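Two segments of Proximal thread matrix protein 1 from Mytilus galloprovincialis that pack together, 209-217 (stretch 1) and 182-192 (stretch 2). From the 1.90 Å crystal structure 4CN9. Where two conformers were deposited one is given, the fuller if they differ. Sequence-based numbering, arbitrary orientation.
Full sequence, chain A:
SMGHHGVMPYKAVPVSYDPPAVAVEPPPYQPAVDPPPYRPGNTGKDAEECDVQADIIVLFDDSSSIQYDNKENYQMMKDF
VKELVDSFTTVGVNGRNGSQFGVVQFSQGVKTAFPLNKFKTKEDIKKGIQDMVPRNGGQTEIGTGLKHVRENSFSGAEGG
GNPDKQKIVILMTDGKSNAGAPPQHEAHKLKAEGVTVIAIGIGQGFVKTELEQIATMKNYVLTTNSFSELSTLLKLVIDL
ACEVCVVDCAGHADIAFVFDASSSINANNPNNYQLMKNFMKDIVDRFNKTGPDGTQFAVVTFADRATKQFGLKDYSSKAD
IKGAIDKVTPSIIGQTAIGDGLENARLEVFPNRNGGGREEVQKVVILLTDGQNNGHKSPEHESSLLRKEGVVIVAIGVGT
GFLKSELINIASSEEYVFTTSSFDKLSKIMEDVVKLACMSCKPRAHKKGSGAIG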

# COMPACT_ATOMS: atom_id res chain seq x y z
N THR A 209 7.26 11.46 -0.80
CA THR A 209 5.81 11.44 -0.65
C THR A 209 5.12 11.18 -1.99
O THR A 209 4.05 10.58 -2.02
CB THR A 209 5.28 12.74 -0.03
OG1 THR A 209 5.89 13.86 -0.70
CG2 THR A 209 5.63 12.79 1.45
N GLU A 210 5.74 11.62 -3.08
CA GLU A 210 5.21 11.33 -4.42
C GLU A 210 5.30 9.84 -4.72
O GLU A 210 4.37 9.23 -5.23
CB GLU A 210 5.97 12.14 -5.48
CG GLU A 210 5.79 11.63 -6.92
CD GLU A 210 6.41 12.58 -7.94
OE1 GLU A 210 5.72 13.55 -8.34
OE2 GLU A 210 7.59 12.35 -8.35
N LEU A 211 6.44 9.23 -4.40
CA LEU A 211 6.59 7.80 -4.58
C LEU A 211 5.61 7.04 -3.68
O LEU A 211 5.03 6.02 -4.07
CB LEU A 211 8.03 7.36 -4.31
CG LEU A 211 9.08 7.94 -5.28
CD1 LEU A 211 10.43 7.24 -5.07
CD2 LEU A 211 8.63 7.86 -6.75
N GLU A 212 5.41 7.54 -2.46
CA GLU A 212 4.47 6.93 -1.53
C GLU A 212 3.02 6.94 -2.03
O GLU A 212 2.24 6.04 -1.71
CB GLU A 212 4.55 7.61 -0.16
CG GLU A 212 5.71 7.13 0.68
CD GLU A 212 5.89 7.94 1.96
OE1 GLU A 212 5.30 9.04 2.07
OE2 GLU A 212 6.62 7.45 2.84
N GLN A 213 2.67 7.95 -2.80
CA GLN A 213 1.33 8.04 -3.38
C GLN A 213 1.19 7.04 -4.54
O GLN A 213 0.11 6.48 -4.75
CB GLN A 213 1.05 9.44 -3.92
CG GLN A 213 1.07 10.57 -2.91
CD GLN A 213 0.64 11.90 -3.53
OE1 GLN A 213 1.37 12.50 -4.33
NE2 GLN A 213 -0.57 12.34 -3.19
N ILE A 214 2.27 6.84 -5.29
CA ILE A 214 2.30 5.95 -6.46
C ILE A 214 2.28 4.47 -6.10
O ILE A 214 1.53 3.69 -6.70
CB ILE A 214 3.55 6.25 -7.32
CG1 ILE A 214 3.40 7.61 -7.99
CG2 ILE A 214 3.76 5.19 -8.38
CD1 ILE A 214 4.69 8.19 -8.54
N ALA A 215 3.10 4.09 -5.13
CA ALA A 215 3.24 2.70 -4.73
C ALA A 215 1.95 2.14 -4.10
O ALA A 215 1.04 2.88 -3.71
CB ALA A 215 4.41 2.56 -3.76
N THR A 216 1.87 0.82 -4.02
CA THR A 216 0.71 0.13 -3.46
C THR A 216 0.44 0.57 -2.01
O THR A 216 -0.71 0.80 -1.64
CB THR A 216 0.90 -1.39 -3.55
OG1 THR A 216 0.86 -1.78 -4.93
CG2 THR A 216 -0.19 -2.15 -2.77
N MET A 217 1.50 0.63 -1.21
CA MET A 217 1.44 1.21 0.13
C MET A 217 2.75 1.95 0.36
O MET A 217 3.72 1.76 -0.38
CB MET A 217 1.23 0.13 1.20
CG MET A 217 -0.04 -0.70 1.02
SD MET A 217 -0.55 -1.65 2.49
CE MET A 217 1.03 -2.24 3.08
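Stretch 2 (182-192) PPQHEAHKLKA

Stretch 2 is helical from Pro183 onward, with Pro182 at the N-cap position, and its i to i+4 ladder is regular, as in Ala187 N to Pro183 O at 2.9 Å and Lys191 N to Ala187 O at 2.9 Å. Stretch 1 opens with the last part of a helix that begins earlier in the chain and runs to Ile214; Ala215, with psi near 163°, is the first residue to leave helical geometry. The two helices point the same way, their N-to-C directions 25° apart and their axes 9.3 Å apart at closest approach. The register is set where Ile214 CA lies 5.3 Å from Ala187 CA; farther along, past the end of the first helix, Thr216 CA is 7.2 Å from Lys191 CA.

The closest approach of the two backbones falls at an alanine. Ala187 points its CB toward stretch 1, and that methyl rests 3.8 Å from Ile214 CA, close enough to touch the backbone itself. The Ile214 side chain leaves sideways and spreads along the partner helix: its CG2 lies 4.1 Å from Ala187 CB, while its CD1 reaches 4.3 Å from Pro183 CB, one helical turn earlier. Pro183, Ala187 and Lys191, spaced four apart, all direct their CA-to-CB bonds toward stretch 1 and so form a single stripe along the helix.

Polar groups flank this small apolar patch near Pro183 and extend beyond it at Lys191. Beside Pro183, Gln184 starts out sideways, but with chi1 and chi2 both m its end comes nearer to stretch 1. Gln184 NE2 donates a weak but nearly straight hydrogen bond to Glu210 O at 3.4 Å. Gln184 NE2 also donates to a water at 2.9 Å, and this water in turn donates to Glu210 OE1 at 2.8 Å, so backbone and side chain of one residue are both linked to one amide.

At the other end, Lys191 serves as a C-terminal cross-brace. The last carbonyls of a helix lack amide partners further along the helix, and here the ammonium group gathers three successive carbonyls across the helix end, Gln213 and Ile214 from the last turn and Ala215 just beyond it: Lys191 NZ donates to Ala215 O at 2.8 Å, to Gln213 O at 3.2 Å and, weakly, to Ile214 O at 3.2 Å. A second water accepts from Lys191 NZ at 2.8 Å and donates to Thr216 O at 2.7 Å, extending the bridge by one residue. The aliphatic part of the lysine is used as well, with Lys191 CD 3.9 Å from Thr216 CA.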

# COMPACT_ATOMS: atom_id res chain seq x y z
N PRO A 182 -0.34 13.57 -15.10
CA PRO A 182 -0.26 13.67 -13.63
C PRO A 182 -0.17 12.28 -13.01
O PRO A 182 -1.03 11.45 -13.28
CB PRO A 182 -1.58 14.37 -13.25
CG PRO A 182 -2.48 14.21 -14.43
CD PRO A 182 -1.60 14.14 -15.63
N PRO A 183 0.89 12.03 -12.21
CA PRO A 183 1.25 10.67 -11.78
C PRO A 183 0.31 10.02 -10.76
O PRO A 183 0.11 8.81 -10.82
CB PRO A 183 2.65 10.86 -11.17
CG PRO A 183 2.71 12.28 -10.78
CD PRO A 183 1.90 13.02 -11.80
N GLN A 184 -0.25 10.79 -9.84
CA GLN A 184 -1.08 10.18 -8.80
C GLN A 184 -2.31 9.56 -9.43
O GLN A 184 -2.70 8.44 -9.09
CB GLN A 184 -1.46 11.21 -7.74
CG GLN A 184 -0.25 11.89 -7.17
CD GLN A 184 0.75 10.88 -6.66
OE1 GLN A 184 0.38 9.74 -6.37
NE2 GLN A 184 2.02 11.29 -6.57
N HIS A 185 -2.88 10.27 -10.39
CA HIS A 185 -4.07 9.78 -11.08
C HIS A 185 -3.78 8.55 -11.94
O HIS A 185 -4.56 7.59 -11.95
CB HIS A 185 -4.64 10.89 -11.95
CG HIS A 185 -5.92 10.54 -12.62
ND1 HIS A 185 -7.06 10.20 -11.91
CD2 HIS A 185 -6.26 10.46 -13.93
CE1 HIS A 185 -8.04 9.94 -12.75
NE2 HIS A 185 -7.58 10.09 -13.98
N GLU A 186 -2.67 8.56 -12.67
CA GLU A 186 -2.28 7.38 -13.44
C GLU A 186 -1.97 6.16 -12.55
O GLU A 186 -2.27 5.02 -12.91
CB GLU A 186 -1.09 7.69 -14.35
CG GLU A 186 -1.38 8.76 -15.40
CD GLU A 186 -2.59 8.43 -16.28
OE1 GLU A 186 -2.87 7.24 -16.50
OE2 GLU A 186 -3.27 9.37 -16.73
N ALA A 187 -1.36 6.41 -11.40
CA ALA A 187 -1.05 5.33 -10.47
C ALA A 187 -2.33 4.71 -9.90
O ALA A 187 -2.43 3.50 -9.71
CB ALA A 187 -0.15 5.85 -9.34
N HIS A 188 -3.32 5.56 -9.63
CA HIS A 188 -4.63 5.11 -9.18
C HIS A 188 -5.29 4.17 -10.20
O HIS A 188 -5.75 3.09 -9.86
CB HIS A 188 -5.53 6.32 -8.91
CG HIS A 188 -6.95 5.96 -8.59
ND1 HIS A 188 -7.36 5.56 -7.34
CD2 HIS A 188 -8.06 5.94 -9.37
CE1 HIS A 188 -8.65 5.31 -7.35
NE2 HIS A 188 -9.10 5.52 -8.57
N LYS A 189 -5.32 4.58 -11.46
CA LYS A 189 -5.94 3.74 -12.50
C LYS A 189 -5.18 2.43 -12.65
O LYS A 189 -5.76 1.35 -12.83
CB LYS A 189 -5.97 4.48 -13.83
CG LYS A 189 -6.87 5.70 -13.86
CD LYS A 189 -6.78 6.33 -15.24
CE LYS A 189 -7.70 7.50 -15.41
NZ LYS A 189 -7.55 8.12 -16.77
N LEU A 190 -3.86 2.50 -12.57
CA LEU A 190 -3.06 1.30 -12.75
C LEU A 190 -3.34 0.30 -11.63
O LEU A 190 -3.63 -0.88 -11.87
CB LEU A 190 -1.57 1.68 -12.81
CG LEU A 190 -0.57 0.57 -13.09
CD1 LEU A 190 -0.87 -0.15 -14.41
CD2 LEU A 190 0.85 1.16 -13.10
N LYS A 191 -3.31 0.78 -10.40
CA LYS A 191 -3.51 -0.10 -9.26
C LYS A 191 -4.96 -0.62 -9.23
O LYS A 191 -5.21 -1.73 -8.75
CB LYS A 191 -3.13 0.61 -7.95
CG LYS A 191 -1.63 0.87 -7.82
CD LYS A 191 -1.22 1.54 -6.48
CE LYS A 191 -1.65 2.99 -6.42
NZ LYS A 191 -1.27 3.66 -5.15
N ALA A 192 -5.90 0.15 -9.76
CA ALA A 192 -7.30 -0.27 -9.80
C ALA A 192 -7.47 -1.52 -10.68
O ALA A 192 -8.46 -2.23 -10.56
CB ALA A 192 -8.19 0.87 -10.31
O HOH W 1 3.15 13.81 -7.28
O HOH W 2 -2.49 2.25 -3.08